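Local atomic coordinates of pullulanase (Bacillus acidopullulyticus, PDB entry 2WAN), a protein that hydrolyses alpha-1,6-glucosidic linkages in pullulan and, as a debranching enzyme of the alpha-amylase type, probably at the branch points of starch polysaccharides. Residues N705-D708 against V709-G713; T739-D742 against K743-S747. One frame throughout, in Å; residues are numbered along the deposited sequence.

Contact 1: residues N705-D708 against V709-G713; sequences NQVD and VIKNG
Asp708 O is gripped twice by Asn712, once by its backbone N at 3.0 Å and once by its side-chain ND2 at 2.9 Å, the two donors arriving from opposite faces of the carbonyl plane. Asn712 ND2 stands 44° out of that plane, not on a lone pair, and its bond is bent, with an N-H...O angle of 147°. The neighbouring bonds are straighter: Ile710 N to Gln706 O at 2.9 Å and Lys711 N to Val707 O at 2.8 Å. At the start of the helix a water accepts from Val709 N and donates to Asn705 O, joining the preceding loop to the first turn.

Packing is modest. Lys711 CD lies 3.8 Å from Val707 CG1, a branch set anti to the backbone N (chi1 167°), and the lysine chain then bends at chi3. Its NZ stays 4.8 Å from Asp708 OD1, opposite charges near each other but not in contact. Gln706 and Val709 point the same way side by side, while Gln706 NE2 is held by Asp703 OD1. Val707 and Ile710 rest on Val852 of strand 852-856, and Lys711 makes a cation-pi contact with Phe844, fastening helix 707-714 against the C-terminal all-beta domain.

Contact 2: residues T739-D742 against K743-S747; sequences TLWD and KILAS
Lys743 opens the second half of this short helix by donating its backbone N to Thr739 O at 2.8 Å. Thr739 is the N-cap: its OG1 accepts a weak bond from Asp742 N at 3.3 Å, nearly straight at 162°, and is also hydrogen-bonded to Arg784 O. The lysine chain bends at chi2 (65°) and passes Leu740 CD1 with its CG; its NZ bonds to the carbonyl oxygens of Lys694 and Ala696, which satisfy the buried ammonium group.

Ile744 repeats the backbone bond one residue on, its N 2.9 Å from Leu740 O. Its extended ethyl branch runs across the Leu740 isobutyl group, bringing CD1 to 3.8 Å from Leu740 CG; chi1 of -166° sets that leucine CG anti to the backbone N, where Ile744 CD1 meets it, while CG1 of the isoleucine also passes Leu740 CD1. Leu745 N donates to Trp741 O at 3.1 Å, and the leucine sets its CD1 4.2 Å from Trp741 CD1, obliquely to the indole, a looser apolar touch in which Leu745 is exposed but Trp741 buried. Ala746 N reaches Asp742 O at 3.1 Å, and Ser747 N closes the last turn on Lys743 O.

The Asp742 carboxylate bonds outside the helix: OD1 is hydrogen-bonded to Thr785 OG1, and OD2 takes the backbone N of both Lys786 and Gly788, anchoring the loop that follows barrel strand 773-777. Trp741, Ile744 and Leu745 all lean on Arg756 of helix 753-769. Leu740 touches His764 of the same helix, and Leu740 and Lys743 meet Asp688 of helix 681-688, so helix 740-747 lies wedged between those two helices.

In the fold
Each contact spans most or all of a short two-turn helix and the loop residue or residues leading into it; contact 1 comes ahead of contact 2, with centres 21 Å apart and nearest atoms about 11 Å apart, so neither touches the other. Contact 1 is a surface turn joined to the C-terminal beta domain, where an asparagine amide and a water supplement the backbone bonds. Contact 2 is largely buried among helices around the catalytic barrel. There the apolar pairing is between leucine and isoleucine, in place of valine and the lysine chain, and its charged side chains are satisfied by loops of the barrel domain. Barrel strand 728-730 runs between them in the chain.

Contact 1: residues N705-D708 against V709-G713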
ATOM      1  N   ASN A 705     -22.933  -0.756 -20.905  1.00 14.86           N
ATOM      2  CA  ASN A 705     -21.841   0.086 -21.395  1.00 16.37           C
ATOM      3  C   ASN A 705     -20.439  -0.335 -20.933  1.00 15.61           C
ATOM      4  O   ASN A 705     -19.504   0.457 -20.994  1.00 17.82           O
ATOM      5  CB  ASN A 705     -22.113   1.544 -21.027  1.00 15.78           C
ATOM      6  CG  ASN A 705     -23.395   2.062 -21.648  1.00 21.34           C
ATOM      7  OD1 ASN A 705     -23.655   1.837 -22.831  1.00 26.19           O
ATOM      8  ND2 ASN A 705     -24.222   2.713 -20.845  1.00 23.86           N
ATOM      9  N   GLN A 706     -20.298  -1.591 -20.522  1.00 14.47           N
ATOM     10  CA  GLN A 706     -19.032  -2.061 -19.940  1.00 14.99           C
ATOM     11  C   GLN A 706     -18.183  -3.033 -20.766  1.00 14.91           C
ATOM     12  O   GLN A 706     -17.156  -3.509 -20.275  1.00 11.97           O
ATOM     13  CB  GLN A 706     -19.291  -2.694 -18.568  1.00 13.54           C
ATOM     14  CG  GLN A 706     -20.047  -1.818 -17.586  1.00 12.27           C
ATOM     15  CD  GLN A 706     -19.457  -0.435 -17.428  1.00 17.05           C
ATOM     16  OE1 GLN A 706     -18.244  -0.279 -17.286  1.00 17.87           O
ATOM     17  NE2 GLN A 706     -20.314   0.582 -17.438  1.00 18.01           N
ATOM     18  N   VAL A 707     -18.588  -3.341 -21.999  1.00 14.43           N
ATOM     19  CA  VAL A 707     -17.884  -4.360 -22.799  1.00 13.82           C
ATOM     20  C   VAL A 707     -16.376  -4.062 -22.941  1.00 14.76           C
ATOM     21  O   VAL A 707     -15.543  -4.938 -22.710  1.00 15.48           O
ATOM     22  CB  VAL A 707     -18.547  -4.547 -24.199  1.00 13.30           C
ATOM     23  CG1 VAL A 707     -17.646  -5.348 -25.145  1.00 15.54           C
ATOM     24  CG2 VAL A 707     -19.899  -5.212 -24.048  1.00 14.90           C
ATOM     25  N   ASP A 708     -16.021  -2.829 -23.293  1.00 14.06           N
ATOM     26  CA  ASP A 708     -14.599  -2.492 -23.467  1.00 15.71           C
ATOM     27  C   ASP A 708     -13.808  -2.603 -22.167  1.00 14.23           C
ATOM     28  O   ASP A 708     -12.651  -3.036 -22.187  1.00 13.75           O
ATOM     29  CB  ASP A 708     -14.415  -1.093 -24.068  1.00 18.28           C
ATOM     30  CG  ASP A 708     -14.866  -1.019 -25.517  1.00 24.54           C
ATOM     31  OD1 ASP A 708     -14.831  -2.051 -26.226  1.00 25.20           O
ATOM     32  OD2 ASP A 708     -15.255   0.084 -25.944  1.00 32.26           O
ATOM     33  N   VAL A 709     -14.418  -2.188 -21.058  1.00 14.59           N
ATOM     34  CA  VAL A 709     -13.783  -2.324 -19.741  1.00 14.43           C
ATOM     35  C   VAL A 709     -13.511  -3.813 -19.462  1.00 14.38           C
ATOM     36  O   VAL A 709     -12.412  -4.210 -19.036  1.00 12.30           O
ATOM     37  CB  VAL A 709     -14.659  -1.696 -18.632  1.00 15.03           C
ATOM     38  CG1 VAL A 709     -14.219  -2.149 -17.264  1.00 13.15           C
ATOM     39  CG2 VAL A 709     -14.587  -0.167 -18.711  1.00 16.87           C
ATOM     40  N   ILE A 710     -14.505  -4.645 -19.736  1.00 12.84           N
ATOM     41  CA  ILE A 710     -14.353  -6.093 -19.495  1.00 11.33           C
ATOM     42  C   ILE A 710     -13.293  -6.708 -20.403  1.00 12.78           C
ATOM     43  O   ILE A 710     -12.488  -7.539 -19.960  1.00 11.55           O
ATOM     44  CB  ILE A 710     -15.715  -6.839 -19.630  1.00 11.10           C
ATOM     45  CG1 ILE A 710     -16.727  -6.342 -18.574  1.00 11.34           C
ATOM     46  CG2 ILE A 710     -15.529  -8.359 -19.533  1.00 12.42           C
ATOM     47  CD1 ILE A 710     -16.247  -6.393 -17.095  1.00 15.12           C
ATOM     48  N   LYS A 711     -13.293  -6.328 -21.681  1.00 10.73           N
ATOM     49  CA  LYS A 711     -12.248  -6.813 -22.586  1.00 12.27           C
ATOM     50  C   LYS A 711     -10.852  -6.455 -22.063  1.00 10.26           C
ATOM     51  O   LYS A 711      -9.934  -7.273 -22.110  1.00 11.24           O
ATOM     52  CB  LYS A 711     -12.461  -6.245 -23.994  1.00 11.78           C
ATOM     53  CG  LYS A 711     -13.654  -6.903 -24.711  1.00 15.19           C
ATOM     54  CD  LYS A 711     -13.996  -6.187 -26.014  1.00 17.66           C
ATOM     55  CE  LYS A 711     -13.095  -6.583 -27.154  1.00 26.41           C
ATOM     56  NZ  LYS A 711     -13.762  -6.225 -28.447  1.00 32.58           N
ATOM     57  N   ASN A 712     -10.691  -5.230 -21.575  1.00 10.79           N
ATOM     58  CA  ASN A 712      -9.398  -4.812 -21.044  1.00 12.77           C
ATOM     59  C   ASN A 712      -8.976  -5.612 -19.812  1.00 14.25           C
ATOM     60  O   ASN A 712      -7.788  -5.895 -19.639  1.00 12.60           O
ATOM     61  CB  ASN A 712      -9.385  -3.314 -20.759  1.00 13.79           C
ATOM     62  CG  ASN A 712      -8.994  -2.512 -21.966  1.00 16.96           C
ATOM     63  OD1 ASN A 712      -7.823  -2.469 -22.342  1.00 17.35           O
ATOM     64  ND2 ASN A 712      -9.980  -1.880 -22.602  1.00 20.33           N
ATOM     65  N   GLY A 713      -9.951  -5.979 -18.979  1.00 11.64           N
ATOM     66  CA  GLY A 713      -9.691  -6.880 -17.845  1.00 11.58           C
ATOM     67  C   GLY A 713      -9.382  -8.317 -18.256  1.00 10.00           C
ATOM     68  O   GLY A 713      -8.530  -8.970 -17.646  1.00 11.72           O
TER
HETATM   69  O   HOH W   1     -16.696  -0.088 -21.651  1.00 20.24           O

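Contact 2: residues T739-D742 against K743-S747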
ATOM      1  N   THR A 739     -20.717  -7.258   0.390  1.00 12.29           N
ATOM      2  CA  THR A 739     -20.551  -8.574  -0.224  1.00 11.50           C
ATOM      3  C   THR A 739     -21.328  -8.530  -1.548  1.00 11.82           C
ATOM      4  O   THR A 739     -22.237  -7.695  -1.717  1.00 13.12           O
ATOM      5  CB  THR A 739     -21.090  -9.721   0.640  1.00 11.53           C
ATOM      6  OG1 THR A 739     -22.527  -9.691   0.666  1.00 11.25           O
ATOM      7  CG2 THR A 739     -20.531  -9.651   2.071  1.00 12.83           C
ATOM      8  N   LEU A 740     -20.974  -9.393  -2.495  1.00 12.74           N
ATOM      9  CA  LEU A 740     -21.638  -9.340  -3.789  1.00 12.58           C
ATOM     10  C   LEU A 740     -23.123  -9.636  -3.667  1.00 11.00           C
ATOM     11  O   LEU A 740     -23.925  -9.007  -4.354  1.00 12.88           O
ATOM     12  CB  LEU A 740     -20.962 -10.255  -4.829  1.00 11.31           C
ATOM     13  CG  LEU A 740     -21.400  -9.991  -6.282  1.00 11.25           C
ATOM     14  CD1 LEU A 740     -21.269  -8.505  -6.645  1.00 11.09           C
ATOM     15  CD2 LEU A 740     -20.628 -10.869  -7.297  1.00 10.65           C
ATOM     16  N   TRP A 741     -23.494 -10.553  -2.775  1.00 11.36           N
ATOM     17  CA  TRP A 741     -24.909 -10.916  -2.605  1.00 12.28           C
ATOM     18  C   TRP A 741     -25.703  -9.680  -2.168  1.00 13.38           C
ATOM     19  O   TRP A 741     -26.778  -9.387  -2.714  1.00 12.70           O
ATOM     20  CB  TRP A 741     -25.088 -12.100  -1.615  1.00 12.13           C
ATOM     21  CG  TRP A 741     -26.499 -12.668  -1.634  1.00 12.74           C
ATOM     22  CD1 TRP A 741     -27.376 -12.733  -0.592  1.00 13.46           C
ATOM     23  CD2 TRP A 741     -27.184 -13.217  -2.778  1.00 11.94           C
ATOM     24  NE1 TRP A 741     -28.573 -13.312  -1.008  1.00 13.68           N
ATOM     25  CE2 TRP A 741     -28.470 -13.624  -2.343  1.00 11.84           C
ATOM     26  CE3 TRP A 741     -26.822 -13.423  -4.127  1.00 10.51           C
ATOM     27  CZ2 TRP A 741     -29.415 -14.206  -3.214  1.00 14.38           C
ATOM     28  CZ3 TRP A 741     -27.753 -14.002  -4.991  1.00 12.38           C
ATOM     29  CH2 TRP A 741     -29.046 -14.387  -4.525  1.00 12.66           C
ATOM     30  N   ASP A 742     -25.141  -8.947  -1.209  1.00 11.89           N
ATOM     31  CA  ASP A 742     -25.766  -7.724  -0.687  1.00 12.88           C
ATOM     32  C   ASP A 742     -25.778  -6.621  -1.744  1.00 14.48           C
ATOM     33  O   ASP A 742     -26.771  -5.895  -1.882  1.00 14.60           O
ATOM     34  CB  ASP A 742     -25.020  -7.248   0.557  1.00 12.29           C
ATOM     35  CG  ASP A 742     -25.260  -8.137   1.769  1.00 10.95           C
ATOM     36  OD1 ASP A 742     -25.998  -9.137   1.669  1.00 12.64           O
ATOM     37  OD2 ASP A 742     -24.712  -7.822   2.832  1.00 13.10           O
ATOM     38  N   LYS A 743     -24.669  -6.492  -2.469  1.00 11.05           N
ATOM     39  CA  LYS A 743     -24.543  -5.482  -3.533  1.00 13.10           C
ATOM     40  C   LYS A 743     -25.599  -5.684  -4.619  1.00 12.37           C
ATOM     41  O   LYS A 743     -26.225  -4.716  -5.065  1.00 12.64           O
ATOM     42  CB  LYS A 743     -23.135  -5.528  -4.150  1.00 11.26           C
ATOM     43  CG  LYS A 743     -22.998  -4.860  -5.509  1.00 12.26           C
ATOM     44  CD  LYS A 743     -23.224  -3.344  -5.460  1.00 14.18           C
ATOM     45  CE  LYS A 743     -23.578  -2.829  -6.852  1.00 14.18           C
ATOM     46  NZ  LYS A 743     -23.811  -1.332  -6.858  1.00 15.89           N
ATOM     47  N   ILE A 744     -25.787  -6.937  -5.036  1.00 11.58           N
ATOM     48  CA  ILE A 744     -26.739  -7.246  -6.101  1.00 12.79           C
ATOM     49  C   ILE A 744     -28.189  -7.050  -5.603  1.00 12.62           C
ATOM     50  O   ILE A 744     -29.056  -6.630  -6.372  1.00 14.15           O
ATOM     51  CB  ILE A 744     -26.506  -8.643  -6.705  1.00 12.96           C
ATOM     52  CG1 ILE A 744     -25.158  -8.681  -7.450  1.00 12.22           C
ATOM     53  CG2 ILE A 744     -27.688  -9.028  -7.654  1.00 11.56           C
ATOM     54  CD1 ILE A 744     -24.779 -10.060  -7.963  1.00 13.24           C
ATOM     55  N   LEU A 745     -28.447  -7.332  -4.332  1.00 12.84           N
ATOM     56  CA  LEU A 745     -29.761  -6.996  -3.731  1.00 14.62           C
ATOM     57  C   LEU A 745     -30.059  -5.500  -3.809  1.00 16.33           C
ATOM     58  O   LEU A 745     -31.210  -5.087  -4.046  1.00 17.49           O
ATOM     59  CB  LEU A 745     -29.816  -7.449  -2.274  1.00 13.35           C
ATOM     60  CG  LEU A 745     -30.347  -8.859  -2.057  1.00 20.80           C
ATOM     61  CD1 LEU A 745     -29.900  -9.367  -0.687  1.00 24.03           C
ATOM     62  CD2 LEU A 745     -31.900  -8.894  -2.206  1.00 22.95           C
ATOM     63  N   ALA A 746     -29.024  -4.689  -3.614  1.00 13.30           N
ATOM     64  CA  ALA A 746     -29.141  -3.230  -3.741  1.00 16.50           C
ATOM     65  C   ALA A 746     -29.331  -2.721  -5.173  1.00 16.25           C
ATOM     66  O   ALA A 746     -30.132  -1.807  -5.397  1.00 17.45           O
ATOM     67  CB  ALA A 746     -27.953  -2.533  -3.075  1.00 16.14           C
ATOM     68  N   SER A 747     -28.608  -3.289  -6.144  1.00 14.16           N
ATOM     69  CA  SER A 747     -28.668  -2.779  -7.521  1.00 14.26           C
ATOM     70  C   SER A 747     -29.750  -3.435  -8.364  1.00 12.93           C
ATOM     71  O   SER A 747     -30.171  -2.874  -9.368  1.00 14.42           O
ATOM     72  CB  SER A 747     -27.308  -2.923  -8.217  1.00 16.71           C
ATOM     73  OG  SER A 747     -26.917  -4.284  -8.331  1.00 16.07           O
TER